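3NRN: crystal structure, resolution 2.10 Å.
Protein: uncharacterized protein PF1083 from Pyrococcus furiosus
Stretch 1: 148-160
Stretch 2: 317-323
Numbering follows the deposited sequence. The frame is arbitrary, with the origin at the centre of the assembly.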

# COMPACT_ATOMS: atom_id res chain seq x y z
N LEU A 148 13.25 14.05 1.15
CA LEU A 148 13.24 12.69 1.69
C LEU A 148 12.22 12.56 2.81
O LEU A 148 11.74 11.46 3.08
CB LEU A 148 14.63 12.28 2.18
CG LEU A 148 15.67 11.99 1.10
CD1 LEU A 148 16.98 11.59 1.74
CD2 LEU A 148 15.17 10.88 0.20
N GLU A 149 11.91 13.68 3.46
CA GLU A 149 10.93 13.69 4.54
C GLU A 149 9.55 13.52 3.91
O GLU A 149 8.67 12.87 4.48
CB GLU A 149 10.99 15.02 5.31
CG GLU A 149 10.07 15.10 6.53
CD GLU A 149 10.63 14.39 7.76
OE1 GLU A 149 9.96 14.43 8.82
OE2 GLU A 149 11.73 13.80 7.67
N SER A 150 9.36 14.12 2.74
CA SER A 150 8.09 13.99 2.03
C SER A 150 7.95 12.55 1.55
O SER A 150 6.89 11.94 1.65
CB SER A 150 8.03 14.95 0.85
OG SER A 150 7.95 16.29 1.30
N PHE A 151 9.04 12.00 1.02
CA PHE A 151 9.04 10.62 0.55
C PHE A 151 8.62 9.69 1.69
O PHE A 151 7.75 8.85 1.52
CB PHE A 151 10.43 10.22 0.05
CG PHE A 151 10.54 8.77 -0.32
CD1 PHE A 151 9.90 8.29 -1.46
CD2 PHE A 151 11.23 7.89 0.49
CE1 PHE A 151 9.95 6.93 -1.77
CE2 PHE A 151 11.28 6.53 0.18
CZ PHE A 151 10.64 6.05 -0.95
N ALA A 152 9.26 9.86 2.85
CA ALA A 152 8.96 9.04 4.02
C ALA A 152 7.51 9.19 4.45
O ALA A 152 6.85 8.21 4.83
CB ALA A 152 9.90 9.40 5.18
N GLY A 153 7.00 10.42 4.39
CA GLY A 153 5.62 10.65 4.78
C GLY A 153 4.65 9.98 3.80
O GLY A 153 3.70 9.32 4.20
N TRP A 154 4.93 10.14 2.52
CA TRP A 154 4.08 9.57 1.48
C TRP A 154 4.15 8.04 1.42
O TRP A 154 3.13 7.36 1.54
CB TRP A 154 4.48 10.17 0.12
CG TRP A 154 3.61 9.74 -1.01
CD1 TRP A 154 2.35 10.17 -1.28
CD2 TRP A 154 3.94 8.77 -2.01
NE1 TRP A 154 1.86 9.53 -2.39
CE2 TRP A 154 2.82 8.66 -2.86
CE3 TRP A 154 5.07 7.98 -2.27
CZ2 TRP A 154 2.79 7.79 -3.96
CZ3 TRP A 154 5.04 7.12 -3.37
CH2 TRP A 154 3.91 7.03 -4.20
N ALA A 155 5.35 7.49 1.25
CA ALA A 155 5.49 6.05 1.15
C ALA A 155 5.32 5.27 2.44
O ALA A 155 4.83 4.13 2.42
CB ALA A 155 6.85 5.69 0.51
N ASP A 156 5.69 5.86 3.58
CA ASP A 156 5.60 5.14 4.85
C ASP A 156 4.83 5.82 5.98
O ASP A 156 4.76 5.29 7.09
CB ASP A 156 7.01 4.80 5.34
CG ASP A 156 7.90 4.23 4.24
OD1 ASP A 156 7.49 3.26 3.58
OD2 ASP A 156 9.02 4.76 4.04
N SER A 157 4.27 7.00 5.71
CA SER A 157 3.51 7.73 6.72
C SER A 157 4.28 8.01 8.01
O SER A 157 3.69 8.04 9.09
CB SER A 157 2.22 6.98 7.06
OG SER A 157 1.25 7.19 6.06
N VAL A 158 5.59 8.20 7.91
CA VAL A 158 6.42 8.50 9.07
C VAL A 158 7.47 9.53 8.67
O VAL A 158 7.61 9.85 7.49
CB VAL A 158 7.15 7.26 9.62
CG1 VAL A 158 6.15 6.19 10.02
CG2 VAL A 158 8.12 6.72 8.59
N SER A 159 8.18 10.04 9.66
CA SER A 159 9.24 11.01 9.40
C SER A 159 10.50 10.23 9.08
O SER A 159 10.63 9.07 9.46
CB SER A 159 9.48 11.89 10.64
OG SER A 159 8.36 12.72 10.88
N LEU A 160 11.42 10.88 8.37
CA LEU A 160 12.66 10.24 7.98
C LEU A 160 13.38 9.64 9.19
O LEU A 160 13.93 8.54 9.11
CB LEU A 160 13.56 11.26 7.28
CG LEU A 160 14.67 10.70 6.39
CD1 LEU A 160 14.09 9.70 5.40
CD2 LEU A 160 15.32 11.85 5.64
N ALA A 317 -4.30 14.08 -2.58
CA ALA A 317 -3.11 14.40 -1.82
C ALA A 317 -3.04 13.53 -0.57
O ALA A 317 -4.07 13.23 0.04
CB ALA A 317 -3.10 15.88 -1.43
N HIS A 318 -1.83 13.16 -0.20
CA HIS A 318 -1.59 12.31 0.96
C HIS A 318 -0.86 13.10 2.04
O HIS A 318 0.07 13.83 1.74
CB HIS A 318 -0.76 11.09 0.55
CG HIS A 318 -0.30 10.24 1.70
ND1 HIS A 318 0.72 10.61 2.55
CD2 HIS A 318 -0.72 9.03 2.12
CE1 HIS A 318 0.91 9.66 3.44
NE2 HIS A 318 0.05 8.69 3.21
N MSE A 319 -1.30 12.94 3.28
CA MSE A 319 -0.67 13.62 4.41
C MSE A 319 -0.48 12.62 5.53
O MSE A 319 -1.44 12.01 6.00
CB MSE A 319 -1.56 14.78 4.91
CG MSE A 319 -1.00 15.54 6.14
SE MSE A 319 -2.18 16.60 7.07
CE MSE A 319 -2.77 15.46 8.23
N ALA A 320 0.77 12.44 5.96
CA ALA A 320 1.05 11.55 7.08
C ALA A 320 0.59 12.36 8.30
O ALA A 320 1.03 13.49 8.51
CB ALA A 320 2.55 11.26 7.16
N LEU A 321 -0.31 11.80 9.10
CA LEU A 321 -0.81 12.54 10.26
C LEU A 321 0.20 12.68 11.40
O LEU A 321 0.33 13.75 11.99
CB LEU A 321 -2.09 11.89 10.80
CG LEU A 321 -2.74 12.60 11.99
CD1 LEU A 321 -3.17 14.00 11.61
CD2 LEU A 321 -3.93 11.78 12.46
N LYS A 322 0.92 11.61 11.69
CA LYS A 322 1.89 11.62 12.77
C LYS A 322 1.11 11.94 14.04
O LYS A 322 0.08 11.31 14.30
CB LYS A 322 2.98 12.66 12.49
CG LYS A 322 3.66 12.42 11.13
CD LYS A 322 4.82 13.37 10.85
CE LYS A 322 5.50 13.00 9.54
NZ LYS A 322 6.68 13.86 9.22
N ASN A 323 1.58 12.90 14.84
CA ASN A 323 0.85 13.26 16.06
C ASN A 323 -0.02 14.48 15.86
O ASN A 323 -0.44 15.11 16.82
CB ASN A 323 1.82 13.51 17.22
CG ASN A 323 2.56 12.25 17.64
OD1 ASN A 323 1.95 11.20 17.79
ND2 ASN A 323 3.86 12.36 17.85
O HOH W 1 7.64 12.45 6.76
O HOH W 2 1.33 9.11 10.50

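The helix of residues 148-156 crosses the strand of residues 317-320 almost at right angles, at 98°, with a closest axial approach of 7.3 Å. The backbones come nearest just after the helix, where the CA atoms of Ser 157 and Ala 320 lie 4.6 Å apart. His 318 and Ala 320 point their CB atoms toward the other stretch, and Met 319 (selenomethionine) between them points away.

Ser 157 is the first residue past the helix and has positive phi. Its N still donates a weak bond to Gly 153 O. Ala 152 O accepts from Asp 156 N and, weakly, from Val 158 N. Gly 153 has no side chain, and its O lies 3.7 Å from Ala 320 CB. The same O is 2.9 Å from His 318 CE1, a close carbon-oxygen approach.

Trp 154 turns a ring edge toward the face of His 318; the centroid of the Trp 154 five-membered ring is 5.3 Å from that of the His 318 ring, and the planes are at 74°. Trp 154 O also lies over one face of the imidazole. Ser 157 OG sits at the imidazole edge, 3.4 Å from His 318 NE2; whether they hydrogen-bond is left open by the geometry.

Polar bonding gathers around Lys 322. Its extended side chain brings NZ within 2.6 Å of Ser 159 OG, to which it donates. NZ also forms a salt bridge with Glu 149 OE1 at 3.4 Å and donates to water 1, 3.0 Å away. That water spends its two protons on Glu 149 O and Val 158 O, so it ties the lysine to the backbone of the other stretch.

The Glu 149 carboxylate is well satisfied. OE1 also accepts a weak bond from Ser 159 OG, and OE2 accepts from Leu 160 N at 3.0 Å. At the backbone of the same lysine, N donates to water 2, which lies within donating distance, 3.0 Å, of Ser 157 O.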